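Local coordinates for type III CBASS phage resistance system CD-NTase-associated protein Cap8 (Pseudomonas aeruginosa, PDB 6P8P) that probably serves as a HORMA-domain regulatory protein controlling a bacterial cGAS-like CD-NTase in type III CBASS immunity against bacteriophages, at residues P105-Q110 and R128-G133; G98-S103 and S122-A127; V5-R10 and D85-V90. The protein carries 2 engineered substitutions. All coordinates share one frame; numbering follows the deposited sequence.

All three contacts draw on one mixed sheet. Contacts 1 and 2 are successive lengths of the same parallel pair, strands 101-106 and 125-129, with centres about 16 Å apart. They touch through Arg128 NH1 and Ser103 OG, a probable hydrogen bond, and through packing of Cys106 on Ala127. Contact 3 lies at the other outermost strand, 4-10, where loop 85-90 crosses the strand and pairs with it at a single bridge. Its centre is about 21 Å from the centre of either of the others, and its nearest atoms stay about 10 Å or more from both. A bound calcium ion marks the contact 1 end, about 7 Å from the side chain of Pro107.

Contact 1 (P105-Q110 and R128-G133); sequences PCPKEQ and RDLSQG
Pro105 lies over one face of the Arg128 guanidinium, with its CB 4.2 Å from Arg128 NH2 and its CA displaced toward the rim. At the edge, in the guanidinium plane, Arg128 NE donates to Gln132 O at 3.0 Å. NH1 reaches Ser103 OG and NH2 reaches Pro60 O, which fixes the rotation of the group. The second flat group, the Asp129 carboxylate, is met from above its plane by Ser131 N, 2.8 Å from Asp129 OD1, forming an Asx turn.

The Lys108 and Asp129 side chains cross obliquely, Lys108 CD 3.7 Å from Asp129 OD2. The extended lysine chain carries the ammonium onward, leaving Lys108 NZ 5.2 Å from Asp129 OD2.

This is the C-terminal end of the parallel pair in the beta-alpha-beta unit built through helix 111-119. The pairing stops with the bridges Pro105-Arg128 and Cys106-Asp129, and a type I turn, Asp129 to Gln132, follows. Cys106 N makes a weak bond to Arg128 O (N-H...O 127°), and Leu130 N gives a 3.0 Å bond to Cys106 O. Leu130 CB packs on Pro105 CB at 3.9 Å, while its CD2 reaches the ring of Pro107.

Beyond the two backbone bonds, a water that accepts from Lys108 N and donates to Asp129 OD1 continues the link; the attraction between the Lys108 and Asp129 charges is probably modest at their separation.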
loop_
_atom_site.group_PDB
_atom_site.type_symbol
_atom_site.label_atom_id
_atom_site.label_comp_id
_atom_site.label_asym_id
_atom_site.label_seq_id
_atom_site.Cartn_x
_atom_site.Cartn_y
_atom_site.Cartn_z
ATOM N N PRO A 105 9.119 6.237 7.390
ATOM C CA PRO A 105 9.630 5.140 8.211
ATOM C C PRO A 105 8.984 3.827 7.806
ATOM O O PRO A 105 7.790 3.757 7.505
ATOM C CB PRO A 105 9.258 5.557 9.651
ATOM C CG PRO A 105 7.946 6.320 9.443
ATOM C CD PRO A 105 8.131 7.056 8.107
ATOM N N CYS A 106 9.791 2.776 7.849
ATOM C CA CYS A 106 9.346 1.479 7.409
ATOM C C CYS A 106 10.075 0.358 8.125
ATOM O O CYS A 106 11.298 0.415 8.246
ATOM C CB CYS A 106 9.575 1.371 5.898
ATOM S SG CYS A 106 9.132 -0.234 5.144
ATOM N N PRO A 107 9.363 -0.654 8.600
ATOM C CA PRO A 107 10.054 -1.800 9.213
ATOM C C PRO A 107 11.028 -2.413 8.220
ATOM O O PRO A 107 10.717 -2.569 7.044
ATOM C CB PRO A 107 8.918 -2.771 9.563
ATOM C CG PRO A 107 7.653 -1.996 9.458
ATOM C CD PRO A 107 7.914 -0.875 8.489
ATOM N N LYS A 108 12.232 -2.734 8.695
ATOM C CA LYS A 108 13.288 -3.152 7.782
ATOM C C LYS A 108 12.849 -4.326 6.917
ATOM O O LYS A 108 13.208 -4.386 5.735
ATOM C CB LYS A 108 14.557 -3.505 8.559
ATOM C CG LYS A 108 15.790 -3.730 7.675
ATOM C CD LYS A 108 17.050 -4.005 8.527
ATOM C CE LYS A 108 18.231 -4.375 7.636
ATOM N NZ LYS A 108 19.348 -4.962 8.428
ATOM N N GLU A 109 12.044 -5.238 7.471
ATOM C CA GLU A 109 11.647 -6.432 6.731
ATOM C C GLU A 109 10.728 -6.114 5.556
ATOM O O GLU A 109 10.623 -6.925 4.629
ATOM C CB GLU A 109 10.957 -7.447 7.655
ATOM C CG GLU A 109 9.626 -7.024 8.247
ATOM C CD GLU A 109 8.792 -8.227 8.707
ATOM O OE1 GLU A 109 7.998 -8.093 9.665
ATOM O OE2 GLU A 109 8.932 -9.316 8.106
ATOM N N GLN A 110 10.054 -4.965 5.573
ATOM C CA GLN A 110 9.188 -4.573 4.467
ATOM C C GLN A 110 9.868 -3.619 3.495
ATOM O O GLN A 110 9.251 -3.212 2.517
ATOM C CB GLN A 110 7.901 -3.961 5.018
ATOM C CG GLN A 110 7.053 -4.975 5.830
ATOM C CD GLN A 110 5.624 -4.514 6.079
ATOM O OE1 GLN A 110 4.760 -4.558 5.184
ATOM N NE2 GLN A 110 5.364 -4.074 7.305
ATOM N N ARG A 128 12.838 4.546 4.700
ATOM C CA ARG A 128 14.008 4.157 5.471
ATOM C C ARG A 128 13.630 3.189 6.575
ATOM O O ARG A 128 12.498 3.188 7.055
ATOM C CB ARG A 128 14.695 5.386 6.110
ATOM C CG ARG A 128 13.874 5.975 7.206
ATOM C CD ARG A 128 14.487 7.263 7.778
ATOM N NE ARG A 128 13.860 7.608 9.056
ATOM C CZ ARG A 128 12.703 8.259 9.177
ATOM N NH1 ARG A 128 12.044 8.661 8.090
ATOM N NH2 ARG A 128 12.195 8.482 10.376
ATOM N N ASP A 129 14.603 2.357 6.970
ATOM C CA ASP A 129 14.521 1.545 8.177
ATOM C C ASP A 129 14.165 2.409 9.369
ATOM O O ASP A 129 14.867 3.371 9.685
ATOM C CB ASP A 129 15.881 0.855 8.372
ATOM C CG ASP A 129 16.000 0.087 9.687
ATOM O OD1 ASP A 129 15.075 0.093 10.517
ATOM O OD2 ASP A 129 17.068 -0.526 9.884
ATOM N N LEU A 130 13.052 2.078 10.026
ATOM C CA LEU A 130 12.547 2.954 11.073
ATOM C C LEU A 130 13.407 2.936 12.332
ATOM O O LEU A 130 13.127 3.713 13.255
ATOM C CB LEU A 130 11.092 2.603 11.416
ATOM C CG LEU A 130 10.740 1.201 11.889
ATOM C CD1 LEU A 130 11.178 0.931 13.309
ATOM C CD2 LEU A 130 9.209 1.009 11.766
ATOM N N SER A 131 14.432 2.082 12.399
ATOM C CA SER A 131 15.361 2.130 13.526
ATOM C C SER A 131 16.436 3.190 13.347
ATOM O O SER A 131 17.238 3.405 14.266
ATOM C CB SER A 131 16.029 0.773 13.737
ATOM O OG SER A 131 16.906 0.471 12.667
ATOM N N GLN A 132 16.466 3.854 12.190
ATOM C CA GLN A 132 17.447 4.887 11.887
ATOM C C GLN A 132 16.753 6.189 11.492
ATOM O O GLN A 132 15.577 6.210 11.095
ATOM C CB GLN A 132 18.382 4.444 10.743
ATOM C CG GLN A 132 19.278 3.270 11.074
ATOM C CD GLN A 132 20.158 2.860 9.896
ATOM O OE1 GLN A 132 19.996 3.364 8.786
ATOM N NE2 GLN A 132 21.092 1.943 10.136
ATOM N N GLY A 133 17.513 7.284 11.579
ATOM C CA GLY A 133 17.079 8.569 11.079
ATOM C C GLY A 133 17.387 8.724 9.609
ATOM O O GLY A 133 17.775 7.782 8.918
HETATM O O HOH W 1 13.094 -1.541 11.127
#

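Contact 2 (G98-S103 and S122-A127); sequences GDWGMS and SSRIIA. Engineered in segment 98-103: Met102 (natural residue Val).
Trp100 and Arg124 cross at about a right angle, the arginine laid over one face of the indole. Trp100 CG sits between its own backbone N and carbonyl carbon (chi1 66°), and the end of the side chain comes nearer to segment 122-127, where Arg124 CD lies 3.4 Å from Trp100 CE2. The same CD makes a CH-pi contact 3.6 Å from the centroid of the five-membered ring. Farther along the extended arginine, Arg124 CZ lies 4.8 Å from that centroid, over the face, in a cation-pi arrangement with guanidinium and ring planes 26° apart.

One nitrogen does the polar work. Arg124 NH1 forms a salt bridge with Asp99 OD1 at 2.7 Å, meeting the oxygen almost in line with its C-O bond, although the carboxylate and guanidinium planes stand 81° apart. NH1 also donates to Trp100 O at 2.9 Å, on a lone pair in the carbonyl plane. Both acceptors lie at the guanidinium edge, so the group is held from its rim while its aliphatic stem covers the indole.

Ile125 approaches that indole from the edge, its CG1 3.8 Å from Trp100 CZ3, and also packs against CB of Met102, an engineered residue. Beneath these side chains the strands pair in parallel: Met102 N bonds to Arg124 O, and Met102 O receives Ile126 N at 2.8 Å. Ser122 OG accepts from the backbone N of both Arg124 and Ile125, an ST turn and an ST motif just before strand 125-129, and also bonds to Glu39.

The strands belong to a beta-alpha-beta crossover through helix 111-119, whose Leu118 touches Ile125. Trp100 rests on Ala36, Glu39 and Leu40 of helix 35-42, and strand 61-64 adjoins strand 101-106 on its other side.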
loop_
_atom_site.group_PDB
_atom_site.type_symbol
_atom_site.label_atom_id
_atom_site.label_comp_id
_atom_site.label_asym_id
_atom_site.label_seq_id
_atom_site.Cartn_x
_atom_site.Cartn_y
_atom_site.Cartn_z
ATOM N N GLY A 98 10.515 24.025 -3.356
ATOM C CA GLY A 98 11.767 23.804 -4.059
ATOM C C GLY A 98 12.089 22.338 -4.207
ATOM O O GLY A 98 11.230 21.521 -4.537
ATOM N N ASP A 99 13.352 22.002 -3.942
ATOM C CA ASP A 99 13.889 20.646 -4.095
ATOM C C ASP A 99 13.493 19.840 -2.858
ATOM O O ASP A 99 14.237 19.706 -1.886
ATOM C CB ASP A 99 15.397 20.686 -4.283
ATOM C CG ASP A 99 15.999 19.313 -4.426
ATOM O OD1 ASP A 99 15.271 18.373 -4.768
ATOM O OD2 ASP A 99 17.209 19.175 -4.192
ATOM N N TRP A 100 12.286 19.302 -2.898
ATOM C CA TRP A 100 11.692 18.685 -1.724
ATOM C C TRP A 100 11.917 17.183 -1.721
ATOM O O TRP A 100 12.216 16.564 -2.748
ATOM C CB TRP A 100 10.190 18.992 -1.660
ATOM C CG TRP A 100 9.373 18.393 -2.763
ATOM C CD1 TRP A 100 9.084 18.956 -3.982
ATOM C CD2 TRP A 100 8.715 17.114 -2.746
ATOM N NE1 TRP A 100 8.292 18.111 -4.716
ATOM C CE2 TRP A 100 8.067 16.963 -3.988
ATOM C CE3 TRP A 100 8.631 16.075 -1.810
ATOM C CZ2 TRP A 100 7.325 15.835 -4.301
ATOM C CZ3 TRP A 100 7.905 14.949 -2.135
ATOM C CH2 TRP A 100 7.265 14.835 -3.363
ATOM N N GLY A 101 11.779 16.598 -0.534
ATOM C CA GLY A 101 11.820 15.156 -0.400
ATOM C C GLY A 101 11.014 14.745 0.802
ATOM O O GLY A 101 10.637 15.562 1.647
ATOM N N MET A 102 10.726 13.449 0.875
ATOM C CA MET A 102 10.015 12.880 2.005
ATOM C C MET A 102 10.590 11.512 2.322
ATOM O O MET A 102 10.843 10.711 1.417
ATOM C CB MET A 102 8.513 12.749 1.736
ATOM C CG MET A 102 7.757 14.029 1.783
ATOM S SD MET A 102 6.009 13.722 1.725
ATOM C CE MET A 102 5.757 12.790 3.247
ATOM N N SER A 103 10.785 11.246 3.612
ATOM C CA SER A 103 11.351 9.985 4.076
ATOM C C SER A 103 10.341 9.315 4.988
ATOM O O SER A 103 10.037 9.829 6.066
ATOM C CB SER A 103 12.680 10.185 4.803
ATOM O OG SER A 103 13.112 8.924 5.284
ATOM N N SER A 122 7.635 8.013 -7.623
ATOM C CA SER A 122 8.375 9.168 -7.147
ATOM C C SER A 122 9.830 8.786 -6.959
ATOM O O SER A 122 10.144 7.667 -6.564
ATOM C CB SER A 122 7.763 9.687 -5.825
ATOM O OG SER A 122 8.514 10.749 -5.259
ATOM N N SER A 123 10.712 9.748 -7.199
ATOM C CA SER A 123 12.092 9.650 -6.740
ATOM C C SER A 123 12.338 10.512 -5.503
ATOM O O SER A 123 13.381 10.372 -4.858
ATOM C CB SER A 123 13.044 10.056 -7.863
ATOM O OG SER A 123 12.889 11.419 -8.188
ATOM N N ARG A 124 11.381 11.357 -5.136
ATOM C CA ARG A 124 11.547 12.246 -3.993
ATOM C C ARG A 124 11.014 11.634 -2.711
ATOM O O ARG A 124 11.475 12.002 -1.608
ATOM C CB ARG A 124 10.845 13.584 -4.244
ATOM C CG ARG A 124 11.432 14.359 -5.440
ATOM C CD ARG A 124 10.688 15.640 -5.697
ATOM N NE ARG A 124 11.291 16.389 -6.797
ATOM C CZ ARG A 124 12.333 17.193 -6.668
ATOM N NH1 ARG A 124 12.889 17.352 -5.486
ATOM N NH2 ARG A 124 12.823 17.823 -7.725
ATOM N N ILE A 125 10.044 10.729 -2.829
ATOM C CA ILE A 125 9.472 10.064 -1.665
ATOM C C ILE A 125 10.175 8.729 -1.530
ATOM O O ILE A 125 10.074 7.879 -2.420
ATOM C CB ILE A 125 7.958 9.868 -1.784
ATOM C CG1 ILE A 125 7.252 11.198 -1.978
ATOM C CG2 ILE A 125 7.421 9.106 -0.533
ATOM C CD1 ILE A 125 5.849 11.020 -2.534
ATOM N N ILE A 126 10.861 8.530 -0.410
ATOM C CA ILE A 126 11.626 7.317 -0.169
ATOM C C ILE A 126 11.256 6.775 1.205
ATOM O O ILE A 126 10.580 7.430 1.996
ATOM C CB ILE A 126 13.140 7.562 -0.278
ATOM C CG1 ILE A 126 13.586 8.624 0.728
ATOM C CG2 ILE A 126 13.488 8.024 -1.692
ATOM C CD1 ILE A 126 15.091 8.882 0.724
ATOM N N ALA A 127 11.710 5.555 1.476
ATOM C CA ALA A 127 11.500 4.905 2.753
ATOM C C ALA A 127 12.835 4.556 3.390
ATOM O O ALA A 127 13.826 4.281 2.711
ATOM C CB ALA A 127 10.656 3.640 2.581
#

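Contact 3 (V5-R10 and D85-V90); sequences VSRTFR and DANEEV
Ser6 enters the contact through its backbone O, 3.5 Å from Asn87 ND2; the same O accepts from Arg7 NH1. Arg7 follows with two bonds to backbone carbonyls. Its chain bends at chi2 (-69°), which sets CD against Asn87 O. Beyond it, Arg7 NE donates to Glu89 O at 2.7 Å and nearly straight, while Arg7 NH2 makes a longer 3.2 Å bond to Val90 O. Both carbonyls lie in the guanidinium plane, at its edge.

Thr8 forms a single antiparallel hydrogen-bonded pair with Asn87: Thr8 N gives to Asn87 O at 2.9 Å, and Asn87 N returns a bond to Thr8 O. Asn87 OD1 accepts from Glu89 N, an Asx turn just after the bridge.

At Phe9 the Glu88 chain lies over one ring face in a CH-pi contact, Glu88 CG 3.9 Å from the ring centroid, and the carboxylate stacks with its plane 15° from the ring's. Phe9 also packs on Ala23 and Leu27 of helix 17-29. Arg10 N then donates to Glu88 OE2 at 2.9 Å, close to the line of the C-O bond. Arg10 CG packs on Ala86 CB, and the guanidinium goes on to Ala80 O.

Glu88 OE2 also holds a salt bridge with Arg15, which should favour the charged carboxylate. Side chains thus extend the single bridge in both directions, fastening the loop to this outermost strand: Arg7 on backbone carbonyls, Glu88 on a backbone N-H.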
loop_
_atom_site.group_PDB
_atom_site.type_symbol
_atom_site.label_atom_id
_atom_site.label_comp_id
_atom_site.label_asym_id
_atom_site.label_seq_id
_atom_site.Cartn_x
_atom_site.Cartn_y
_atom_site.Cartn_z
ATOM N N VAL A 5 10.688 21.477 12.714
ATOM C CA VAL A 5 9.443 21.559 13.466
ATOM C C VAL A 5 8.817 20.176 13.425
ATOM O O VAL A 5 9.114 19.365 12.549
ATOM C CB VAL A 5 8.469 22.605 12.909
ATOM C CG1 VAL A 5 9.177 23.936 12.778
ATOM C CG2 VAL A 5 7.926 22.167 11.588
ATOM N N SER A 6 7.952 19.905 14.387
ATOM C CA SER A 6 7.323 18.587 14.435
ATOM C C SER A 6 5.814 18.725 14.552
ATOM O O SER A 6 5.283 19.739 15.031
ATOM C CB SER A 6 7.877 17.737 15.575
ATOM O OG SER A 6 7.157 17.929 16.759
ATOM N N ARG A 7 5.126 17.694 14.081
ATOM C CA ARG A 7 3.679 17.611 14.173
ATOM C C ARG A 7 3.351 16.177 14.566
ATOM O O ARG A 7 4.168 15.269 14.396
ATOM C CB ARG A 7 3.028 18.020 12.863
ATOM C CG ARG A 7 3.164 19.510 12.494
ATOM C CD ARG A 7 2.366 20.391 13.424
ATOM N NE ARG A 7 2.314 21.797 13.018
ATOM C CZ ARG A 7 3.230 22.704 13.335
ATOM N NH1 ARG A 7 4.302 22.362 14.032
ATOM N NH2 ARG A 7 3.076 23.960 12.929
ATOM N N THR A 8 2.173 15.999 15.156
ATOM C CA THR A 8 1.735 14.704 15.650
ATOM C C THR A 8 0.259 14.573 15.320
ATOM O O THR A 8 -0.571 15.320 15.842
ATOM C CB THR A 8 1.985 14.543 17.150
ATOM O OG1 THR A 8 3.393 14.621 17.405
ATOM C CG2 THR A 8 1.464 13.217 17.616
ATOM N N PHE A 9 -0.060 13.619 14.461
ATOM C CA PHE A 9 -1.429 13.411 14.014
ATOM C C PHE A 9 -2.076 12.226 14.707
ATOM O O PHE A 9 -1.452 11.178 14.883
ATOM C CB PHE A 9 -1.463 13.177 12.503
ATOM C CG PHE A 9 -1.463 14.430 11.719
ATOM C CD1 PHE A 9 -0.295 15.186 11.590
ATOM C CD2 PHE A 9 -2.623 14.917 11.173
ATOM C CE1 PHE A 9 -0.308 16.367 10.883
ATOM C CE2 PHE A 9 -2.643 16.111 10.472
ATOM C CZ PHE A 9 -1.489 16.828 10.324
ATOM N N ARG A 10 -3.352 12.388 15.047
ATOM C CA ARG A 10 -4.163 11.304 15.604
ATOM C C ARG A 10 -4.548 10.318 14.498
ATOM O O ARG A 10 -5.259 10.673 13.549
ATOM C CB ARG A 10 -5.409 11.878 16.270
ATOM C CG ARG A 10 -5.070 12.979 17.299
ATOM C CD ARG A 10 -6.316 13.778 17.692
ATOM N NE ARG A 10 -7.257 12.972 18.453
ATOM C CZ ARG A 10 -8.462 13.391 18.822
ATOM N NH1 ARG A 10 -8.869 14.593 18.467
ATOM N NH2 ARG A 10 -9.263 12.600 19.522
ATOM N N ASP A 85 -1.548 14.484 23.121
ATOM C CA ASP A 85 -0.231 14.736 22.550
ATOM C C ASP A 85 -0.301 15.200 21.102
ATOM O O ASP A 85 0.745 15.426 20.486
ATOM C CB ASP A 85 0.650 13.479 22.645
ATOM C CG ASP A 85 0.887 13.038 24.082
ATOM O OD1 ASP A 85 0.856 13.903 24.986
ATOM O OD2 ASP A 85 1.101 11.827 24.307
ATOM N N ALA A 86 -1.496 15.372 20.557
ATOM C CA ALA A 86 -1.617 15.751 19.157
ATOM C C ALA A 86 -1.170 17.190 18.908
ATOM O O ALA A 86 -1.307 18.081 19.751
ATOM C CB ALA A 86 -3.060 15.589 18.687
ATOM N N ASN A 87 -0.634 17.412 17.721
ATOM C CA ASN A 87 -0.291 18.757 17.267
ATOM C C ASN A 87 -0.479 18.745 15.753
ATOM O O ASN A 87 0.405 18.286 15.029
ATOM C CB ASN A 87 1.127 19.165 17.639
ATOM C CG ASN A 87 1.498 20.532 17.100
ATOM O OD1 ASN A 87 0.655 21.246 16.555
ATOM N ND2 ASN A 87 2.768 20.896 17.227
ATOM N N GLU A 88 -1.625 19.242 15.299
ATOM C CA GLU A 88 -1.976 19.278 13.889
ATOM C C GLU A 88 -2.049 20.703 13.364
ATOM O O GLU A 88 -2.715 20.952 12.360
ATOM C CB GLU A 88 -3.297 18.523 13.701
ATOM C CG GLU A 88 -3.184 17.069 14.220
ATOM C CD GLU A 88 -4.452 16.234 14.056
ATOM O OE1 GLU A 88 -5.485 16.773 13.594
ATOM O OE2 GLU A 88 -4.406 15.034 14.419
ATOM N N GLU A 89 -1.344 21.636 14.009
ATOM C CA GLU A 89 -1.386 23.028 13.595
ATOM C C GLU A 89 -0.892 23.174 12.162
ATOM O O GLU A 89 0.007 22.458 11.711
ATOM C CB GLU A 89 -0.509 23.893 14.519
ATOM C CG GLU A 89 -1.100 24.171 15.877
ATOM C CD GLU A 89 -0.107 24.834 16.830
ATOM O OE1 GLU A 89 -0.166 24.531 18.042
ATOM O OE2 GLU A 89 0.732 25.646 16.360
ATOM N N VAL A 90 -1.449 24.157 11.462
ATOM C CA VAL A 90 -0.933 24.520 10.149
ATOM C C VAL A 90 0.520 24.953 10.257
ATOM O O VAL A 90 0.944 25.570 11.237
ATOM C CB VAL A 90 -1.796 25.629 9.525
ATOM C CG1 VAL A 90 -1.234 26.080 8.196
ATOM C CG2 VAL A 90 -3.233 25.150 9.364
#